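PDB 5JVV: beta-1,3-glucosyltransferase from Paecilomyces sp. J18, which is a fungal carbohydrate-active enzyme with a curved beta-sandwich of the jelly-roll type, consistent with the GH16 family. Local coordinates for residues G84-D89 against Y186-T191; N129-H134 against T221-F226; N138-S143 against T152-S157; E193-W198 against C230-E235. All coordinates share one frame; numbering follows the deposited sequence. Where two conformers were deposited one is given.

Contact 1 (G84-D89 against Y186-T191); sequences GLVIAD and YAMQWT
Six backbone hydrogen bonds join strands 84-89 and 186-190, which run antiparallel (173°). Gly84, Val86 and Ala88 form hydrogen-bonded pairs with Trp190, Met188 and Tyr186, each residue donating its N-H to, and accepting one from, its partner. The straightest bond is Ala88 N to Tyr186 O, 2.8 Å; Gly84 N to Trp190 O is the longest, 3.1 Å, and more bent. Residues of the non-hydrogen-bonded positions add CA-H...O contacts to neighbouring carbonyls, such as Leu85 CA to Met188 O, 3.2 Å. The phi of Gly84, 97°, suits glycine, since at these backbone angles a beta carbon would press on the preceding carbonyl oxygen.

Apolar contacts follow the alternation of faces. Val86 and Met188 lie alongside each other; the thioether chain bends at chi3 (60°), bringing Met188 CE 3.8 Å from Val86 CG2, and Met188 also reaches Ile117 of the other sheet. On the opposite face Ile87 CD1 meets Ala187 CB at 3.7 Å, the small alanine suiting the longer isoleucine. There Leu85 CD2 touches the aliphatic part of Gln189, CG at 3.6 Å, while the amide NE2 hydrogen-bonds Tyr3. This is an antiparallel ladder between neighbouring strands in one sheet of a beta-sandwich.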
loop_
_atom_site.group_PDB
_atom_site.type_symbol
_atom_site.label_atom_id
_atom_site.label_comp_id
_atom_site.label_asym_id
_atom_site.label_seq_id
_atom_site.Cartn_x
_atom_site.Cartn_y
_atom_site.Cartn_z
ATOM N N GLY A 84 12.745 -12.640 -4.840
ATOM C CA GLY A 84 12.854 -13.042 -3.446
ATOM C C GLY A 84 11.546 -12.915 -2.686
ATOM O O GLY A 84 10.463 -12.958 -3.278
ATOM N N LEU A 85 11.644 -12.754 -1.367
ATOM C CA LEU A 85 10.459 -12.591 -0.532
ATOM C C LEU A 85 10.476 -11.255 0.177
ATOM O O LEU A 85 11.532 -10.780 0.600
ATOM C CB LEU A 85 10.395 -13.671 0.545
ATOM C CG LEU A 85 10.371 -15.144 0.201
ATOM C CD1 LEU A 85 10.194 -15.917 1.501
ATOM C CD2 LEU A 85 9.238 -15.443 -0.761
ATOM N N VAL A 86 9.299 -10.657 0.322
ATOM C CA VAL A 86 9.127 -9.477 1.156
ATOM C C VAL A 86 8.061 -9.801 2.200
ATOM O O VAL A 86 6.973 -10.258 1.857
ATOM C CB VAL A 86 8.688 -8.267 0.328
ATOM C CG1 VAL A 86 8.385 -7.077 1.239
ATOM C CG2 VAL A 86 9.760 -7.906 -0.687
ATOM N N ILE A 87 8.382 -9.580 3.472
ATOM C CA ILE A 87 7.444 -9.848 4.557
ATOM C C ILE A 87 7.239 -8.576 5.355
ATOM O O ILE A 87 8.182 -8.060 5.948
ATOM C CB ILE A 87 7.992 -10.924 5.518
ATOM C CG1 ILE A 87 8.410 -12.175 4.737
ATOM C CG2 ILE A 87 6.965 -11.246 6.612
ATOM C CD1 ILE A 87 7.260 -13.079 4.365
ATOM N N ALA A 88 6.016 -8.058 5.362
ATOM C CA ALA A 88 5.711 -6.865 6.141
ATOM C C ALA A 88 4.710 -7.189 7.235
ATOM O O ALA A 88 3.578 -7.581 6.941
ATOM C CB ALA A 88 5.168 -5.774 5.247
ATOM N N ASP A 89 5.126 -7.038 8.494
ATOM C CA ASP A 89 4.209 -7.202 9.611
ATOM C C ASP A 89 3.659 -5.826 9.964
ATOM O O ASP A 89 4.390 -4.955 10.439
ATOM C CB ASP A 89 4.914 -7.881 10.799
ATOM C CG ASP A 89 3.994 -8.103 11.985
ATOM O OD1 ASP A 89 3.145 -7.239 12.263
ATOM O OD2 ASP A 89 4.146 -9.144 12.674
ATOM N N TYR A 186 1.574 -9.045 5.403
ATOM C CA TYR A 186 1.508 -9.138 3.952
ATOM C C TYR A 186 2.835 -9.681 3.441
ATOM O O TYR A 186 3.908 -9.194 3.825
ATOM C CB TYR A 186 1.186 -7.779 3.322
ATOM C CG TYR A 186 -0.296 -7.594 3.088
ATOM C CD1 TYR A 186 -0.880 -8.019 1.903
ATOM C CD2 TYR A 186 -1.116 -7.019 4.056
ATOM C CE1 TYR A 186 -2.224 -7.870 1.672
ATOM C CE2 TYR A 186 -2.474 -6.863 3.835
ATOM C CZ TYR A 186 -3.022 -7.297 2.636
ATOM O OH TYR A 186 -4.368 -7.171 2.371
ATOM N N ALA A 187 2.755 -10.690 2.584
ATOM C CA ALA A 187 3.939 -11.340 2.045
ATOM C C ALA A 187 3.899 -11.337 0.528
ATOM O O ALA A 187 2.846 -11.554 -0.074
ATOM C CB ALA A 187 4.044 -12.772 2.557
ATOM N N MET A 188 5.055 -11.101 -0.086
ATOM C CA MET A 188 5.185 -11.210 -1.535
ATOM C C MET A 188 6.300 -12.178 -1.888
ATOM O O MET A 188 7.408 -12.062 -1.363
ATOM C CB MET A 188 5.504 -9.848 -2.153
ATOM C CG MET A 188 5.804 -9.963 -3.646
ATOM S SD MET A 188 5.999 -8.393 -4.512
ATOM C CE MET A 188 7.376 -7.670 -3.631
ATOM N N GLN A 189 6.005 -13.129 -2.775
ATOM C CA GLN A 189 7.043 -13.927 -3.417
ATOM C C GLN A 189 7.133 -13.507 -4.879
ATOM O O GLN A 189 6.127 -13.507 -5.589
ATOM C CB GLN A 189 6.730 -15.414 -3.347
ATOM C CG GLN A 189 7.842 -16.285 -3.926
ATOM C CD GLN A 189 7.463 -17.750 -4.013
ATOM O OE1 GLN A 189 6.284 -18.100 -4.000
ATOM N NE2 GLN A 189 8.468 -18.614 -4.109
ATOM N N TRP A 190 8.337 -13.155 -5.320
ATOM C CA TRP A 190 8.555 -12.656 -6.683
ATOM C C TRP A 190 9.588 -13.544 -7.380
ATOM O O TRP A 190 10.739 -13.621 -6.944
ATOM C CB TRP A 190 9.024 -11.198 -6.582
ATOM C CG TRP A 190 9.552 -10.511 -7.828
ATOM C CD1 TRP A 190 9.509 -10.954 -9.122
ATOM C CD2 TRP A 190 10.198 -9.231 -7.863
ATOM N NE1 TRP A 190 10.094 -10.023 -9.956
ATOM C CE2 TRP A 190 10.531 -8.962 -9.204
ATOM C CE3 TRP A 190 10.530 -8.291 -6.885
ATOM C CZ2 TRP A 190 11.183 -7.793 -9.590
ATOM C CZ3 TRP A 190 11.172 -7.126 -7.265
ATOM C CH2 TRP A 190 11.495 -6.888 -8.608
ATOM N N THR A 191 9.161 -14.234 -8.440
ATOM C CA THR A 191 10.057 -15.071 -9.250
ATOM C C THR A 191 9.933 -14.622 -10.695
ATOM O O THR A 191 9.159 -13.719 -10.976
ATOM C CB THR A 191 9.694 -16.566 -9.166
ATOM O OG1 THR A 191 8.462 -16.803 -9.864
ATOM C CG2 THR A 191 9.560 -17.014 -7.726
#

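Contact 2 (N129-H134 against T221-F226); sequences NTMVLH and TPMGNF
This is a buried, apolar contact between the two sheets of the sandwich: strand 130-134 belongs to one, strand 224-226 to the other. The strands run almost parallel, with their axes 8.8 Å from each other, too far for backbone pairing, so mainly side chains fill the interval. Phe226 is the largest of these groups. Its CG sits anti to the carbonyl carbon, and the ring reaches tip to tip toward Leu133, whose CD1 stands 3.7 Å from the ring centroid and only 6° off the normal, a CH-pi contact over the face. The other methyl, Leu133 CD2, lies 3.8 Å from Phe226 CB, so the branched leucine spans both ring and stem. At the ring's edge, near its plane, Met131 CB comes 3.9 Å from Phe226 CZ.

Beyond the ring, two flexible methionines cross obliquely. Each bends at chi3 (Met131 -75°, Met223 73°), and their methyls meet, Met131 CE to Met223 CE, at 3.8 Å. The backbone here is irregular: a classic beta bulge sets Met223 and Gly224 together opposite the single residue Leu197 of strand 195-201. Gly224 suits its place because Met131 SD packs onto it, 3.8 Å from Gly224 N, where a beta carbon would clash with the sulfur. Asn129 borders the Met223 methyl with its amide, Asn129 ND2 to Met223 CE 4.2 Å. Its polar groups are satisfied within its own sheet, ND2 giving to Ile119 O and OD1 accepting from Glu121 N. Val167 and Cys165 of strand 165-168 also touch the Phe226 side chain.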
loop_
_atom_site.group_PDB
_atom_site.type_symbol
_atom_site.label_atom_id
_atom_site.label_comp_id
_atom_site.label_asym_id
_atom_site.label_seq_id
_atom_site.Cartn_x
_atom_site.Cartn_y
_atom_site.Cartn_z
ATOM N N ASN A 129 -8.952 -5.356 0.483
ATOM C CA ASN A 129 -7.767 -4.908 -0.252
ATOM C C ASN A 129 -7.910 -5.070 -1.756
ATOM O O ASN A 129 -8.595 -5.977 -2.225
ATOM C CB ASN A 129 -6.535 -5.689 0.217
ATOM C CG ASN A 129 -5.229 -5.123 -0.332
ATOM O OD1 ASN A 129 -5.109 -3.913 -0.565
ATOM N ND2 ASN A 129 -4.246 -5.991 -0.537
ATOM N N THR A 130 -7.280 -4.170 -2.504
ATOM C CA THR A 130 -7.147 -4.386 -3.942
ATOM C C THR A 130 -5.682 -4.460 -4.308
ATOM O O THR A 130 -4.914 -3.515 -4.158
ATOM C CB THR A 130 -7.888 -3.348 -4.823
ATOM O OG1 THR A 130 -7.516 -2.020 -4.441
ATOM C CG2 THR A 130 -9.391 -3.512 -4.692
ATOM N N MET A 131 -5.292 -5.645 -4.763
ATOM C CA MET A 131 -3.931 -5.887 -5.231
ATOM C C MET A 131 -3.932 -5.614 -6.721
ATOM O O MET A 131 -4.826 -6.075 -7.433
ATOM C CB MET A 131 -3.537 -7.345 -4.975
ATOM C CG MET A 131 -3.484 -7.696 -3.479
ATOM S SD MET A 131 -3.519 -9.467 -3.176
ATOM C CE MET A 131 -5.257 -9.787 -3.503
ATOM N N VAL A 132 -2.950 -4.854 -7.201
ATOM C CA VAL A 132 -2.922 -4.463 -8.613
ATOM C C VAL A 132 -1.508 -4.580 -9.166
ATOM O O VAL A 132 -0.553 -4.166 -8.509
ATOM C CB VAL A 132 -3.357 -2.987 -8.806
ATOM C CG1 VAL A 132 -3.544 -2.670 -10.294
ATOM C CG2 VAL A 132 -4.636 -2.677 -8.046
ATOM N N LEU A 133 -1.370 -5.143 -10.367
ATOM C CA LEU A 133 -0.122 -4.988 -11.108
ATOM C C LEU A 133 -0.386 -4.175 -12.367
ATOM O O LEU A 133 -1.465 -4.266 -12.958
ATOM C CB LEU A 133 0.475 -6.342 -11.500
ATOM C CG LEU A 133 1.543 -6.937 -10.577
ATOM C CD1 LEU A 133 1.036 -7.134 -9.151
ATOM C CD2 LEU A 133 2.068 -8.257 -11.142
ATOM N N HIS A 134 0.598 -3.371 -12.756
ATOM C CA HIS A 134 0.608 -2.729 -14.063
ATOM C C HIS A 134 1.922 -3.126 -14.696
ATOM O O HIS A 134 2.974 -2.980 -14.071
ATOM C CB HIS A 134 0.556 -1.200 -13.931
ATOM C CG HIS A 134 -0.665 -0.685 -13.234
ATOM N ND1 HIS A 134 -1.853 -0.448 -13.891
ATOM C CD2 HIS A 134 -0.876 -0.342 -11.941
ATOM C CE1 HIS A 134 -2.743 0.013 -13.032
ATOM N NE2 HIS A 134 -2.177 0.086 -11.842
ATOM N N THR A 221 -2.576 -21.175 -0.056
ATOM C CA THR A 221 -3.002 -20.551 -1.307
ATOM C C THR A 221 -2.794 -19.040 -1.244
ATOM O O THR A 221 -3.155 -18.415 -0.249
ATOM C CB THR A 221 -4.485 -20.852 -1.568
ATOM O OG1 THR A 221 -4.688 -22.272 -1.557
ATOM C CG2 THR A 221 -4.925 -20.285 -2.916
ATOM N N PRO A 222 -2.195 -18.450 -2.298
ATOM C CA PRO A 222 -1.999 -16.993 -2.311
ATOM C C PRO A 222 -3.326 -16.259 -2.290
ATOM O O PRO A 222 -4.326 -16.811 -2.765
ATOM C CB PRO A 222 -1.343 -16.736 -3.673
ATOM C CG PRO A 222 -0.714 -18.023 -4.049
ATOM C CD PRO A 222 -1.603 -19.100 -3.481
ATOM N N MET A 223 -3.345 -15.027 -1.791
ATOM C CA MET A 223 -4.548 -14.219 -1.923
ATOM C C MET A 223 -4.625 -13.617 -3.320
ATOM O O MET A 223 -5.703 -13.526 -3.898
ATOM C CB MET A 223 -4.615 -13.126 -0.853
ATOM C CG MET A 223 -5.973 -12.446 -0.780
ATOM S SD MET A 223 -6.168 -11.413 0.685
ATOM C CE MET A 223 -5.114 -10.011 0.296
ATOM N N GLY A 224 -3.474 -13.223 -3.863
ATOM C CA GLY A 224 -3.380 -12.774 -5.241
ATOM C C GLY A 224 -2.288 -13.556 -5.955
ATOM O O GLY A 224 -1.137 -13.561 -5.515
ATOM N N ASN A 225 -2.643 -14.235 -7.038
ATOM C CA ASN A 225 -1.678 -15.062 -7.763
ATOM C C ASN A 225 -1.442 -14.474 -9.149
ATOM O O ASN A 225 -2.195 -14.759 -10.093
ATOM C CB ASN A 225 -2.174 -16.510 -7.849
ATOM C CG ASN A 225 -1.086 -17.487 -8.286
ATOM O OD1 ASN A 225 -0.087 -17.099 -8.898
ATOM N ND2 ASN A 225 -1.292 -18.772 -7.990
ATOM N N PHE A 226 -0.416 -13.636 -9.267
ATOM C CA PHE A 226 -0.153 -12.954 -10.531
ATOM C C PHE A 226 0.762 -13.804 -11.398
ATOM O O PHE A 226 1.995 -13.722 -11.334
ATOM C CB PHE A 226 0.385 -11.537 -10.305
ATOM C CG PHE A 226 -0.593 -10.631 -9.601
ATOM C CD1 PHE A 226 -1.430 -9.793 -10.323
ATOM C CD2 PHE A 226 -0.690 -10.646 -8.213
ATOM C CE1 PHE A 226 -2.344 -8.959 -9.677
ATOM C CE2 PHE A 226 -1.595 -9.829 -7.549
ATOM C CZ PHE A 226 -2.431 -8.978 -8.287
#

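Contact 3 (N138-S143 against T152-S157); sequences NCEITS and TSNQCS
A loop after strand 130-134 and the chain leaving strand 150-153, each carrying a disulfide-bonded cysteine, pair through a single beta bridge at Glu140 and Gln155. They pass in roughly opposite directions, and two backbone bonds flank the bridge. Cys156 N gives to Cys139 O at 2.9 Å, nearly straight (174°) and along the C=O axis. Ile141 N gives to Asn154 O at 3.0 Å in the carbonyl plane, and Glu140 CA makes a CA-H...O contact to the same Asn154 O, 3.2 Å.

Just before the bridge, where the chain turns a corner, strand 150-153 carries a classic beta bulge, Thr152 and Ser153 sharing Val166 as their one partner opposite. On the buried side Ile141 CG2 rests 3.8 Å from Cys156 SG, which is bonded to Cys165. Isoleucine suits this spot: CG2 meets the sulfur, and the side chain also touches Phe226 and Val167.

Water mediates the polar, more open side. Glu140 extends alongside Asn154 with the carboxylate and amide planes 60° apart; one water gives to Glu140 OE1 and Ile141 O and accepts only weakly from Asn154 ND2. Gln155 folds back at chi2 and crosses Glu140 obliquely. Its amide uses both ends: a second water accepts from Gln155 NE2 at 3.0 Å and gives to Glu140 OE2 at 2.8 Å, while a third gives to Gln155 OE1 at 2.8 Å and accepts from the backbone N-H groups of Cys139 and Ser157.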
loop_
_atom_site.group_PDB
_atom_site.type_symbol
_atom_site.label_atom_id
_atom_site.label_comp_id
_atom_site.label_asym_id
_atom_site.label_seq_id
_atom_site.Cartn_x
_atom_site.Cartn_y
_atom_site.Cartn_z
ATOM N N ASN A 138 2.463 -7.329 -22.570
ATOM C CA ASN A 138 1.183 -8.031 -22.565
ATOM C C ASN A 138 1.206 -9.168 -21.554
ATOM O O ASN A 138 1.971 -10.125 -21.695
ATOM C CB ASN A 138 0.888 -8.619 -23.949
ATOM C CG ASN A 138 0.954 -7.583 -25.056
ATOM O OD1 ASN A 138 1.542 -7.827 -26.113
ATOM N ND2 ASN A 138 0.359 -6.419 -24.820
ATOM N N CYS A 139 0.366 -9.052 -20.528
ATOM C CA CYS A 139 0.322 -10.027 -19.445
ATOM C C CYS A 139 -1.120 -10.211 -19.020
ATOM O O CYS A 139 -1.747 -9.260 -18.540
ATOM C CB CYS A 139 1.111 -9.506 -18.233
ATOM S SG CYS A 139 2.893 -9.350 -18.444
ATOM N N GLU A 140 -1.646 -11.414 -19.196
ATOM C CA GLU A 140 -2.967 -11.774 -18.690
ATOM C C GLU A 140 -2.787 -12.742 -17.531
ATOM O O GLU A 140 -2.133 -13.779 -17.683
ATOM C CB GLU A 140 -3.804 -12.447 -19.788
ATOM C CG GLU A 140 -5.196 -12.900 -19.325
ATOM C CD GLU A 140 -5.883 -13.880 -20.275
ATOM O OE1 GLU A 140 -6.939 -14.438 -19.884
ATOM O OE2 GLU A 140 -5.381 -14.112 -21.402
ATOM N N ILE A 141 -3.352 -12.424 -16.369
ATOM C CA ILE A 141 -3.278 -13.349 -15.237
ATOM C C ILE A 141 -4.389 -14.393 -15.360
ATOM O O ILE A 141 -5.532 -14.069 -15.709
ATOM C CB ILE A 141 -3.314 -12.633 -13.864
ATOM C CG1 ILE A 141 -4.541 -11.722 -13.725
ATOM C CG2 ILE A 141 -2.064 -11.787 -13.675
ATOM C CD1 ILE A 141 -4.688 -11.168 -12.295
ATOM N N THR A 142 -4.046 -15.651 -15.107
ATOM C CA THR A 142 -4.958 -16.762 -15.378
ATOM C C THR A 142 -4.993 -17.788 -14.245
ATOM O O THR A 142 -5.345 -18.953 -14.466
ATOM C CB THR A 142 -4.576 -17.496 -16.682
ATOM O OG1 THR A 142 -3.247 -18.034 -16.566
ATOM C CG2 THR A 142 -4.631 -16.549 -17.880
ATOM N N SER A 143 -4.632 -17.359 -13.039
ATOM C CA SER A 143 -4.531 -18.276 -11.906
ATOM C C SER A 143 -5.623 -18.051 -10.858
ATOM O O SER A 143 -5.394 -18.261 -9.666
ATOM C CB SER A 143 -3.141 -18.178 -11.263
ATOM O OG SER A 143 -2.146 -18.679 -12.147
ATOM N N THR A 152 -10.744 -9.162 -10.679
ATOM C CA THR A 152 -11.765 -8.285 -11.264
ATOM C C THR A 152 -11.332 -7.682 -12.598
ATOM O O THR A 152 -12.153 -7.166 -13.347
ATOM C CB THR A 152 -12.201 -7.172 -10.286
ATOM O OG1 THR A 152 -11.062 -6.404 -9.894
ATOM C CG2 THR A 152 -12.835 -7.771 -9.048
ATOM N N SER A 153 -10.036 -7.736 -12.884
ATOM C CA SER A 153 -9.496 -7.318 -14.174
ATOM C C SER A 153 -8.271 -8.173 -14.458
ATOM O O SER A 153 -7.360 -8.223 -13.629
ATOM C CB SER A 153 -9.111 -5.837 -14.133
ATOM O OG SER A 153 -8.374 -5.471 -15.286
ATOM N N ASN A 154 -8.237 -8.842 -15.608
ATOM C CA ASN A 154 -7.144 -9.778 -15.872
ATOM C C ASN A 154 -5.999 -9.328 -16.786
ATOM O O ASN A 154 -5.043 -10.068 -16.960
ATOM C CB ASN A 154 -7.674 -11.146 -16.326
ATOM C CG ASN A 154 -8.392 -11.087 -17.657
ATOM O OD1 ASN A 154 -8.378 -10.068 -18.344
ATOM N ND2 ASN A 154 -9.034 -12.187 -18.023
ATOM N N GLN A 155 -6.080 -8.137 -17.370
ATOM C CA GLN A 155 -4.991 -7.646 -18.223
ATOM C C GLN A 155 -4.141 -6.611 -17.498
ATOM O O GLN A 155 -4.636 -5.548 -17.125
ATOM C CB GLN A 155 -5.542 -7.048 -19.522
ATOM C CG GLN A 155 -6.312 -8.045 -20.383
ATOM C CD GLN A 155 -5.411 -9.033 -21.110
ATOM O OE1 GLN A 155 -4.196 -8.848 -21.194
ATOM N NE2 GLN A 155 -6.016 -10.072 -21.670
ATOM N N CYS A 156 -2.859 -6.919 -17.310
ATOM C CA CYS A 156 -1.960 -6.045 -16.556
ATOM C C CYS A 156 -1.380 -4.875 -17.340
ATOM O O CYS A 156 -0.979 -3.883 -16.742
ATOM C CB CYS A 156 -0.793 -6.845 -15.972
ATOM S SG CYS A 156 -1.220 -8.321 -15.046
ATOM N N SER A 157 -1.313 -4.979 -18.665
ATOM C CA SER A 157 -0.509 -4.022 -19.427
ATOM C C SER A 157 -1.079 -2.615 -19.472
ATOM O O SER A 157 -2.293 -2.425 -19.486
ATOM C CB SER A 157 -0.232 -4.516 -20.844
ATOM O OG SER A 157 -1.410 -4.513 -21.613
HETATM O O HOH W 1 -2.082 -7.048 -20.626
HETATM O O HOH W 2 -4.527 -12.189 -23.251
HETATM O O HOH W 3 -7.875 -15.015 -17.670
#

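Contact 4 (E193-W198 against C230-E235); sequences EFIKLW and CDIGKE
One face of the Phe194 ring carries Lys196 CE, 3.5 Å above the plane and over its centre; both residues are partly exposed, and the lysine meets the ring through this methylene. The other flat groups are the carboxylates of Glu193 and Asp231, which lie side by side with planes 37° apart. Glu193 OE2 and Asp231 OD1 keep 5.4 Å apart, a like-charge pair that would probably repel mildly; the nearer approach is Glu193 CG to Asp231 OD1, 3.9 Å.

Between the backbones runs one weak hydrogen bond, Ile232 N to Glu193 O at 3.4 Å. A water sits 2.6 Å from Glu193 O and close to Cys230 O, bridging the two carbonyls. Here a 3-10 turn at 232-234, with Lys234 N bonded to Asp231 O, packs on the start of strand 195-201, the second arm of the hairpin begun by strand 184-190. Gly233 faces the backbone of Glu193 and Phe194, and its O accepts from Trp190 NE1. On the inner side, toward Leu133, Ile195 and Ile232 cross at about a right angle, with Ile195 CD1 3.8 Å from Ile232 CG2, and both branched chains also touch that leucine.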
loop_
_atom_site.group_PDB
_atom_site.type_symbol
_atom_site.label_atom_id
_atom_site.label_comp_id
_atom_site.label_asym_id
_atom_site.label_seq_id
_atom_site.Cartn_x
_atom_site.Cartn_y
_atom_site.Cartn_z
ATOM N N GLU A 193 8.503 -16.109 -13.046
ATOM C CA GLU A 193 7.215 -16.514 -13.596
ATOM C C GLU A 193 6.021 -15.823 -12.955
ATOM O O GLU A 193 4.986 -15.641 -13.604
ATOM C CB GLU A 193 7.061 -18.026 -13.477
ATOM C CG GLU A 193 8.019 -18.786 -14.376
ATOM C CD GLU A 193 8.258 -20.214 -13.919
ATOM O OE1 GLU A 193 7.644 -20.641 -12.916
ATOM O OE2 GLU A 193 9.070 -20.909 -14.565
ATOM N N PHE A 194 6.144 -15.452 -11.684
ATOM C CA PHE A 194 4.981 -14.938 -10.977
ATOM C C PHE A 194 5.303 -13.995 -9.828
ATOM O O PHE A 194 6.424 -13.959 -9.318
ATOM C CB PHE A 194 4.099 -16.095 -10.471
ATOM C CG PHE A 194 4.803 -17.063 -9.543
ATOM C CD1 PHE A 194 5.101 -16.708 -8.229
ATOM C CD2 PHE A 194 5.116 -18.341 -9.973
ATOM C CE1 PHE A 194 5.731 -17.604 -7.379
ATOM C CE2 PHE A 194 5.740 -19.248 -9.124
ATOM C CZ PHE A 194 6.051 -18.870 -7.827
ATOM N N ILE A 195 4.299 -13.217 -9.446
ATOM C CA ILE A 195 4.303 -12.523 -8.169
ATOM C C ILE A 195 3.097 -13.034 -7.400
ATOM O O ILE A 195 1.963 -12.955 -7.879
ATOM C CB ILE A 195 4.233 -10.994 -8.357
ATOM C CG1 ILE A 195 5.592 -10.490 -8.846
ATOM C CG2 ILE A 195 3.870 -10.307 -7.046
ATOM C CD1 ILE A 195 5.518 -9.190 -9.588
ATOM N N LYS A 196 3.344 -13.595 -6.221
ATOM C CA LYS A 196 2.262 -14.083 -5.372
ATOM C C LYS A 196 2.182 -13.238 -4.119
ATOM O O LYS A 196 3.211 -12.908 -3.525
ATOM C CB LYS A 196 2.488 -15.545 -5.000
ATOM C CG LYS A 196 2.295 -16.500 -6.165
ATOM C CD LYS A 196 2.675 -17.924 -5.767
ATOM C CE LYS A 196 2.488 -18.895 -6.920
ATOM N NZ LYS A 196 2.839 -20.303 -6.515
ATOM N N LEU A 197 0.961 -12.882 -3.726
ATOM C CA LEU A 197 0.742 -12.070 -2.526
ATOM C C LEU A 197 -0.150 -12.809 -1.534
ATOM O O LEU A 197 -1.164 -13.390 -1.932
ATOM C CB LEU A 197 0.109 -10.725 -2.888
ATOM C CG LEU A 197 0.859 -9.875 -3.916
ATOM C CD1 LEU A 197 0.040 -8.637 -4.284
ATOM C CD2 LEU A 197 2.206 -9.459 -3.357
ATOM N N TRP A 198 0.234 -12.789 -0.256
ATOM C CA TRP A 198 -0.565 -13.396 0.804
ATOM C C TRP A 198 -0.871 -12.363 1.879
ATOM O O TRP A 198 -0.066 -11.465 2.135
ATOM C CB TRP A 198 0.188 -14.537 1.497
ATOM C CG TRP A 198 0.487 -15.779 0.697
ATOM C CD1 TRP A 198 -0.211 -16.965 0.714
ATOM C CD2 TRP A 198 1.608 -15.990 -0.171
ATOM N NE1 TRP A 198 0.396 -17.882 -0.115
ATOM C CE2 TRP A 198 1.511 -17.309 -0.672
ATOM C CE3 TRP A 198 2.675 -15.185 -0.591
ATOM C CZ2 TRP A 198 2.449 -17.844 -1.554
ATOM C CZ3 TRP A 198 3.606 -15.719 -1.470
ATOM C CH2 TRP A 198 3.484 -17.039 -1.945
ATOM N N CYS A 230 2.442 -14.132 -19.460
ATOM C CA CYS A 230 3.786 -13.594 -19.583
ATOM C C CYS A 230 4.550 -14.026 -18.349
ATOM O O CYS A 230 3.947 -14.436 -17.352
ATOM C CB CYS A 230 3.769 -12.066 -19.650
ATOM S SG CYS A 230 3.463 -11.247 -18.054
ATOM N N ASP A 231 5.873 -13.936 -18.401
ATOM C CA ASP A 231 6.649 -14.124 -17.183
ATOM C C ASP A 231 6.530 -12.838 -16.366
ATOM O O ASP A 231 7.281 -11.885 -16.568
ATOM C CB ASP A 231 8.107 -14.477 -17.504
ATOM C CG ASP A 231 8.281 -15.939 -17.914
ATOM O OD1 ASP A 231 7.400 -16.769 -17.601
ATOM O OD2 ASP A 231 9.309 -16.260 -18.546
ATOM N N ILE A 232 5.558 -12.824 -15.455
ATOM C CA ILE A 232 5.174 -11.626 -14.706
ATOM C C ILE A 232 6.360 -10.956 -14.002
ATOM O O ILE A 232 6.502 -9.731 -14.008
ATOM C CB ILE A 232 4.084 -11.986 -13.657
ATOM C CG1 ILE A 232 2.724 -12.228 -14.325
ATOM C CG2 ILE A 232 3.953 -10.905 -12.595
ATOM C CD1 ILE A 232 2.039 -10.966 -14.846
ATOM N N GLY A 233 7.220 -11.763 -13.390
ATOM C CA GLY A 233 8.315 -11.204 -12.611
ATOM C C GLY A 233 9.449 -10.621 -13.435
ATOM O O GLY A 233 10.302 -9.906 -12.897
ATOM N N LYS A 234 9.475 -10.922 -14.736
ATOM C CA LYS A 234 10.485 -10.349 -15.621
ATOM C C LYS A 234 10.046 -8.981 -16.133
ATOM O O LYS A 234 10.801 -8.283 -16.816
ATOM C CB LYS A 234 10.771 -11.276 -16.807
ATOM C CG LYS A 234 11.555 -12.531 -16.479
ATOM C CD LYS A 234 11.959 -13.229 -17.780
ATOM C CE LYS A 234 12.587 -14.585 -17.537
ATOM N NZ LYS A 234 13.154 -15.140 -18.807
ATOM N N GLU A 235 8.821 -8.597 -15.793
ATOM C CA GLU A 235 8.305 -7.278 -16.153
ATOM C C GLU A 235 8.858 -6.151 -15.300
ATOM O O GLU A 235 8.641 -4.972 -15.598
ATOM C CB GLU A 235 6.780 -7.262 -16.051
ATOM C CG GLU A 235 6.087 -8.123 -17.084
ATOM C CD GLU A 235 6.262 -7.609 -18.510
ATOM O OE1 GLU A 235 6.376 -8.451 -19.427
ATOM O OE2 GLU A 235 6.279 -6.374 -18.713
HETATM O O HOH W 4 3.432 -16.419 -15.555
#

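In the fold
Contacts 1, 2 and 4 share one sheet: strand 184-190 of contact 1 pairs with 195-201 of contact 4, through Gln189 O and Lys196 N (2.9 Å, a probable hydrogen bond), and that strand pairs in turn with 224-226 of contact 2. Contact 2 then crosses to the second sheet; Tyr186 OH of contact 1 lies 3.6 Å from Met223 CE. Contact 3, at the periphery with its centre about 20 Å from that of contact 1, is tied to contact 4 by the disulfide Cys139 SG to Cys230 SG (2.0 Å). It also packs against contact 2, where Ile141 CG2 meets Phe226 CA at 3.9 Å.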